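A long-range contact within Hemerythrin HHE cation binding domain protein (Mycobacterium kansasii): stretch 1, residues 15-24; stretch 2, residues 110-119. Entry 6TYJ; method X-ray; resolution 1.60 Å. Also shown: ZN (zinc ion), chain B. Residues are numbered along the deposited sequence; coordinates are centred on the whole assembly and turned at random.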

ATOM      1  N   VAL A  15     -12.315   1.987  -4.513  1.00 26.17           N
ATOM      2  CA  VAL A  15     -11.154   1.182  -4.869  1.00 23.09           C
ATOM      3  C   VAL A  15     -10.101   1.252  -3.775  1.00 21.23           C
ATOM      4  O   VAL A  15      -9.558   0.230  -3.347  1.00 23.16           O
ATOM      5  CB  VAL A  15     -10.572   1.626  -6.223  1.00 22.46           C
ATOM      6  CG1 VAL A  15      -9.199   0.975  -6.438  1.00 27.07           C
ATOM      7  CG2 VAL A  15     -11.492   1.234  -7.326  1.00 27.66           C
ATOM      8  N   LEU A  16      -9.782   2.469  -3.317  1.00 24.22           N
ATOM      9  CA  LEU A  16      -8.728   2.607  -2.323  1.00 20.42           C
ATOM     10  C   LEU A  16      -9.180   2.073  -0.973  1.00 24.94           C
ATOM     11  O   LEU A  16      -8.399   1.415  -0.285  1.00 26.91           O
ATOM     12  CB  LEU A  16      -8.280   4.055  -2.180  1.00 24.77           C
ATOM     13  CG  LEU A  16      -7.549   4.587  -3.414  1.00 22.77           C
ATOM     14  CD1 LEU A  16      -7.283   6.041  -3.185  1.00 30.04           C
ATOM     15  CD2 LEU A  16      -6.252   3.815  -3.596  1.00 23.26           C
ATOM     16  N   LYS A  17     -10.418   2.358  -0.569  1.00 23.68           N
ATOM     17  CA  LYS A  17     -10.866   1.855   0.724  1.00 27.96           C
ATOM     18  C   LYS A  17     -10.922   0.338   0.717  1.00 29.62           C
ATOM     19  O   LYS A  17     -10.520  -0.316   1.699  1.00 27.57           O
ATOM     20  CB  LYS A  17     -12.222   2.474   1.091  1.00 28.03           C
ATOM     21  CG  LYS A  17     -12.097   3.953   1.426  1.00 31.11           C
ATOM     22  CD  LYS A  17     -13.447   4.651   1.603  1.00 42.91           C
ATOM     23  CE  LYS A  17     -13.988   4.435   2.982  1.00 53.19           C
ATOM     24  NZ  LYS A  17     -15.405   4.905   3.065  1.00 60.51           N
ATOM     25  N   GLU A  18     -11.420  -0.254  -0.369  1.00 28.16           N
ATOM     26  CA  GLU A  18     -11.464  -1.713  -0.409  1.00 29.95           C
ATOM     27  C   GLU A  18     -10.059  -2.296  -0.385  1.00 30.11           C
ATOM     28  O   GLU A  18      -9.825  -3.352   0.215  1.00 27.64           O
ATOM     29  CB  GLU A  18     -12.228  -2.187  -1.645  1.00 30.45           C
ATOM     30  CG  GLU A  18     -13.721  -1.937  -1.552  1.00 34.88           C
ATOM     31  CD  GLU A  18     -14.460  -2.279  -2.828  1.00 56.95           C
ATOM     32  OE1 GLU A  18     -13.987  -3.163  -3.575  1.00 66.86           O
ATOM     33  OE2 GLU A  18     -15.516  -1.657  -3.085  1.00 61.69           O
ATOM     34  N   HIS A  19      -9.100  -1.620  -1.015  1.00 26.99           N
ATOM     35  CA  HIS A  19      -7.749  -2.168  -1.001  1.00 23.71           C
ATOM     36  C   HIS A  19      -7.073  -1.978   0.354  1.00 26.05           C
ATOM     37  O   HIS A  19      -6.277  -2.836   0.768  1.00 22.45           O
ATOM     38  CB  HIS A  19      -6.913  -1.552  -2.123  1.00 19.45           C
ATOM     39  CG  HIS A  19      -5.752  -2.419  -2.506  1.00 20.41           C
ATOM     40  ND1 HIS A  19      -4.495  -1.922  -2.781  1.00 22.63           N
ATOM     41  CD2 HIS A  19      -5.665  -3.766  -2.644  1.00 20.96           C
ATOM     42  CE1 HIS A  19      -3.686  -2.920  -3.078  1.00 20.71           C
ATOM     43  NE2 HIS A  19      -4.367  -4.050  -3.003  1.00 22.06           N
ATOM     44  N   HIS A  20      -7.400  -0.893   1.074  1.00 23.33           N
ATOM     45  CA  HIS A  20      -6.908  -0.749   2.448  1.00 22.48           C
ATOM     46  C   HIS A  20      -7.392  -1.905   3.322  1.00 24.48           C
ATOM     47  O   HIS A  20      -6.638  -2.395   4.169  1.00 24.58           O
ATOM     48  CB  HIS A  20      -7.354   0.583   3.073  1.00 24.05           C
ATOM     49  CG  HIS A  20      -6.626   1.795   2.556  1.00 22.60           C
ATOM     50  ND1 HIS A  20      -7.152   3.067   2.666  1.00 25.28           N
ATOM     51  CD2 HIS A  20      -5.418   1.937   1.962  1.00 22.18           C
ATOM     52  CE1 HIS A  20      -6.320   3.936   2.115  1.00 23.87           C
ATOM     53  NE2 HIS A  20      -5.245   3.283   1.713  1.00 23.14           N
ATOM     54  N   VAL A  21      -8.647  -2.344   3.126  1.00 25.57           N
ATOM     55  CA  VAL A  21      -9.185  -3.485   3.872  1.00 27.31           C
ATOM     56  C   VAL A  21      -8.384  -4.744   3.582  1.00 25.44           C
ATOM     57  O   VAL A  21      -8.076  -5.530   4.495  1.00 27.64           O
ATOM     58  CB  VAL A  21     -10.675  -3.693   3.540  1.00 26.80           C
ATOM     59  CG1 VAL A  21     -11.142  -5.042   4.046  1.00 34.30           C
ATOM     60  CG2 VAL A  21     -11.511  -2.560   4.117  1.00 30.03           C
ATOM     61  N   VAL A  22      -8.054  -4.964   2.308  1.00 23.33           N
ATOM     62  CA  VAL A  22      -7.225  -6.098   1.904  1.00 22.76           C
ATOM     63  C   VAL A  22      -5.884  -6.056   2.619  1.00 26.35           C
ATOM     64  O   VAL A  22      -5.417  -7.062   3.164  1.00 24.48           O
ATOM     65  CB  VAL A  22      -7.024  -6.105   0.376  1.00 23.86           C
ATOM     66  CG1 VAL A  22      -5.826  -6.999  -0.003  1.00 27.93           C
ATOM     67  CG2 VAL A  22      -8.286  -6.571  -0.329  1.00 30.09           C
ATOM     68  N   ILE A  23      -5.234  -4.897   2.590  1.00 22.74           N
ATOM     69  CA  ILE A  23      -3.901  -4.757   3.166  1.00 20.35           C
ATOM     70  C   ILE A  23      -3.953  -4.976   4.672  1.00 21.11           C
ATOM     71  O   ILE A  23      -3.118  -5.698   5.241  1.00 21.09           O
ATOM     72  CB  ILE A  23      -3.323  -3.381   2.800  1.00 21.58           C
ATOM     73  CG1 ILE A  23      -2.926  -3.400   1.314  1.00 21.06           C
ATOM     74  CG2 ILE A  23      -2.129  -3.035   3.729  1.00 21.20           C
ATOM     75  CD1 ILE A  23      -2.713  -2.005   0.744  1.00 24.34           C
ATOM     76  N   LYS A  24      -4.937  -4.371   5.337  1.00 20.75           N
ATOM     77  CA  LYS A  24      -5.097  -4.579   6.772  1.00 23.11           C
ATOM     78  C   LYS A  24      -5.371  -6.041   7.068  1.00 26.76           C
ATOM     79  O   LYS A  24      -4.861  -6.592   8.064  1.00 24.95           O
ATOM     80  CB  LYS A  24      -6.225  -3.685   7.297  1.00 27.67           C
ATOM     81  CG  LYS A  24      -6.459  -3.801   8.797  1.00 32.02           C
ATOM     82  CD  LYS A  24      -7.642  -2.955   9.253  1.00 38.58           C
ATOM     83  CE  LYS A  24      -7.951  -3.216  10.722  1.00 50.54           C
ATOM     84  NZ  LYS A  24      -9.246  -2.603  11.133  1.00 60.92           N
ATOM     85  N   VAL A 110       2.983   1.809  11.323  1.00 26.84           N
ATOM     86  CA  VAL A 110       3.198   2.835  10.310  1.00 26.00           C
ATOM     87  C   VAL A 110       2.292   2.586   9.111  1.00 31.71           C
ATOM     88  O   VAL A 110       1.717   3.522   8.544  1.00 31.60           O
ATOM     89  CB  VAL A 110       4.684   2.854   9.906  1.00 32.61           C
ATOM     90  CG1 VAL A 110       4.926   3.832   8.791  1.00 31.51           C
ATOM     91  CG2 VAL A 110       5.562   3.193  11.109  1.00 35.01           C
ATOM     92  N   LEU A 111       2.136   1.322   8.725  1.00 29.12           N
ATOM     93  CA  LEU A 111       1.296   0.998   7.578  1.00 33.35           C
ATOM     94  C   LEU A 111      -0.158   1.359   7.851  1.00 29.76           C
ATOM     95  O   LEU A 111      -0.824   2.006   7.025  1.00 32.16           O
ATOM     96  CB  LEU A 111       1.440  -0.487   7.257  1.00 34.52           C
ATOM     97  CG  LEU A 111       0.848  -0.958   5.924  1.00 32.25           C
ATOM     98  CD1 LEU A 111       1.233  -0.064   4.736  1.00 36.79           C
ATOM     99  CD2 LEU A 111       1.300  -2.377   5.712  1.00 37.08           C
ATOM    100  N   GLU A 112      -0.659   0.949   9.012  1.00 31.07           N
ATOM    101  CA  GLU A 112      -2.026   1.264   9.409  1.00 30.02           C
ATOM    102  C   GLU A 112      -2.234   2.770   9.501  1.00 37.60           C
ATOM    103  O   GLU A 112      -3.315   3.267   9.168  1.00 36.27           O
ATOM    104  CB  GLU A 112      -2.347   0.579  10.742  1.00 38.02           C
ATOM    105  N   ALA A 113      -1.206   3.511   9.923  1.00 30.71           N
ATOM    106  CA  ALA A 113      -1.306   4.968   9.964  1.00 37.45           C
ATOM    107  C   ALA A 113      -1.391   5.579   8.571  1.00 35.31           C
ATOM    108  O   ALA A 113      -1.979   6.654   8.419  1.00 42.94           O
ATOM    109  CB  ALA A 113      -0.121   5.569  10.724  1.00 35.17           C
ATOM    110  N   HIS A 114      -0.776   4.951   7.559  1.00 32.74           N
ATOM    111  CA  HIS A 114      -0.946   5.429   6.185  1.00 29.57           C
ATOM    112  C   HIS A 114      -2.419   5.539   5.847  1.00 29.27           C
ATOM    113  O   HIS A 114      -2.909   6.603   5.421  1.00 31.16           O
ATOM    114  CB  HIS A 114      -0.272   4.483   5.179  1.00 37.64           C
ATOM    115  CG  HIS A 114      -0.885   4.539   3.793  1.00 33.67           C
ATOM    116  ND1 HIS A 114      -0.608   5.544   2.894  1.00 33.85           N
ATOM    117  CD2 HIS A 114      -1.782   3.725   3.178  1.00 34.42           C
ATOM    118  CE1 HIS A 114      -1.316   5.353   1.795  1.00 57.12           C
ATOM    119  NE2 HIS A 114      -2.020   4.247   1.925  1.00 35.29           N
ATOM    120  N   ALA A 115      -3.117   4.411   5.972  1.00 29.39           N
ATOM    121  CA  ALA A 115      -4.515   4.308   5.591  1.00 33.58           C
ATOM    122  C   ALA A 115      -5.372   5.245   6.410  1.00 34.80           C
ATOM    123  O   ALA A 115      -6.203   5.974   5.857  1.00 37.88           O
ATOM    124  CB  ALA A 115      -4.990   2.863   5.749  1.00 30.33           C
ATOM    125  N   ASP A 116      -5.197   5.229   7.740  1.00 31.79           N
ATOM    126  CA  ASP A 116      -5.980   6.107   8.603  1.00 31.13           C
ATOM    127  C   ASP A 116      -5.790   7.574   8.226  1.00 35.67           C
ATOM    128  O   ASP A 116      -6.761   8.340   8.167  1.00 38.27           O
ATOM    129  CB  ASP A 116      -5.608   5.893  10.082  1.00 36.14           C
ATOM    130  CG  ASP A 116      -6.007   4.517  10.612  1.00 50.78           C
ATOM    131  OD1 ASP A 116      -5.450   4.100  11.659  1.00 55.46           O
ATOM    132  OD2 ASP A 116      -6.861   3.844   9.993  1.00 48.67           O
ATOM    133  N   GLU A 117      -4.539   7.997   8.001  1.00 32.25           N
ATOM    134  CA  GLU A 117      -4.303   9.400   7.668  1.00 34.29           C
ATOM    135  C   GLU A 117      -4.900   9.738   6.305  1.00 34.16           C
ATOM    136  O   GLU A 117      -5.485  10.811   6.122  1.00 36.34           O
ATOM    137  CB  GLU A 117      -2.803   9.720   7.679  1.00 44.19           C
ATOM    138  CG  GLU A 117      -2.458  11.232   7.487  1.00 58.20           C
ATOM    139  CD  GLU A 117      -2.227  11.657   6.023  1.00 72.77           C
ATOM    140  OE1 GLU A 117      -1.708  10.850   5.211  1.00 70.92           O
ATOM    141  OE2 GLU A 117      -2.561  12.815   5.684  1.00 72.84           O
ATOM    142  N   GLU A 118      -4.780   8.816   5.352  1.00 33.12           N
ATOM    143  CA  GLU A 118      -5.363   9.041   4.038  1.00 32.64           C
ATOM    144  C   GLU A 118      -6.882   9.103   4.105  1.00 33.56           C
ATOM    145  O   GLU A 118      -7.508   9.953   3.460  1.00 35.19           O
ATOM    146  CB  GLU A 118      -4.910   7.925   3.099  1.00 31.06           C
ATOM    147  CG  GLU A 118      -5.251   8.189   1.640  1.00 34.81           C
ATOM    148  CD  GLU A 118      -4.853   7.034   0.759  1.00 38.41           C
ATOM    149  OE1 GLU A 118      -5.017   7.183  -0.485  1.00 37.19           O
ATOM    150  OE2 GLU A 118      -4.392   6.008   1.326  1.00 38.07           O
ATOM    151  N   GLU A 119      -7.506   8.201   4.867  1.00 32.99           N
ATOM    152  CA  GLU A 119      -8.961   8.218   4.928  1.00 34.57           C
ATOM    153  C   GLU A 119      -9.502   9.387   5.748  1.00 41.24           C
ATOM    154  O   GLU A 119     -10.690   9.713   5.626  1.00 46.76           O
ATOM    155  CB  GLU A 119      -9.462   6.870   5.461  1.00 34.10           C
ATOM    156  CG  GLU A 119      -9.211   5.754   4.460  1.00 33.35           C
ATOM    157  CD  GLU A 119      -9.635   4.390   4.944  1.00 40.21           C
ATOM    158  OE1 GLU A 119     -10.174   4.314   6.071  1.00 41.06           O
ATOM    159  OE2 GLU A 119      -9.451   3.405   4.195  1.00 32.10           O
TER
HETATM  160 ZN    ZN B 300      -3.650   4.060   0.594  0.90 20.97          ZN
HETATM  161  O   HOH W   1     -10.633   1.010   4.430  1.00 31.49           O

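Both stretches are helical throughout, each a segment of a longer helix, and they run nearly antiparallel: their N-to-C directions differ by 162°, with the axes 10.7 Å apart at closest approach. The register places His 20 beside Ala 115, with CA atoms of the two residues 6.4 Å apart, and Lys 17 beside Glu 119, where the CA–CA distance is 7.9 Å. Together the stretches bury 339 Å², and His 20 accounts for 98 Å² of that, more than any other residue.

His 20 points toward the opposing helix and fits as a knob among His 114, Ala 115, Glu 118 and Glu 119. The small side chain of Ala 115 lies over one face of the imidazole: its CB is 3.7 Å from the ring centroid of His 20 and 10° off the ring normal, a CH-pi contact. The two ring nitrogens have different tasks. ND1 of His 20 donates a hydrogen bond to OE2 of Glu 119, at 2.8 Å with an N-H...acceptor angle of 165°. NE2 of His 20 instead gives its lone pair to zinc, at 2.1 Å from ZN. A proton on ND1 leaves NE2 free to coordinate, so the two roles are compatible.

Glu 119, which has 59 Å² covered, approaches the edge of the His 20 ring, with OE2 near the ring plane, as an in-plane N-H donor requires. OE2 of Glu 119 also accepts a hydrogen bond from a water, whose O is 2.7 Å away; that water also donates to the backbone O of Lys 17 at 3.0 Å, bridging the helices. The aliphatic part of Lys 17 passes nearby, its CG 3.9 Å from OE2 of Glu 119.

Glu 118, with 41 Å² covered, extends a side chain with chi1 and chi2 both t to the metal. OE2 of Glu 118 binds ZN at 2.2 Å, and NE2 of His 114 binds ZN at 2.1 Å; two further ligand atoms come from elsewhere in the structure. Shared coordination accounts for the short approaches of NE2 of His 20 to OE2 of Glu 118, 2.9 Å, and to NE2 of His 114, 3.4 Å, neither of which is a hydrogen bond. The two imidazole planes lie at 86°, with centroids 5.2 Å apart, an oblique arrangement.

An apolar contact lies beyond the metal site, where CG2 of Ile 23 meets CD2 of Leu 111 at 4.0 Å. Toward the other end of stretch 1, CD1 of Leu 16 lies 3.7 Å from OE1 of Glu 118.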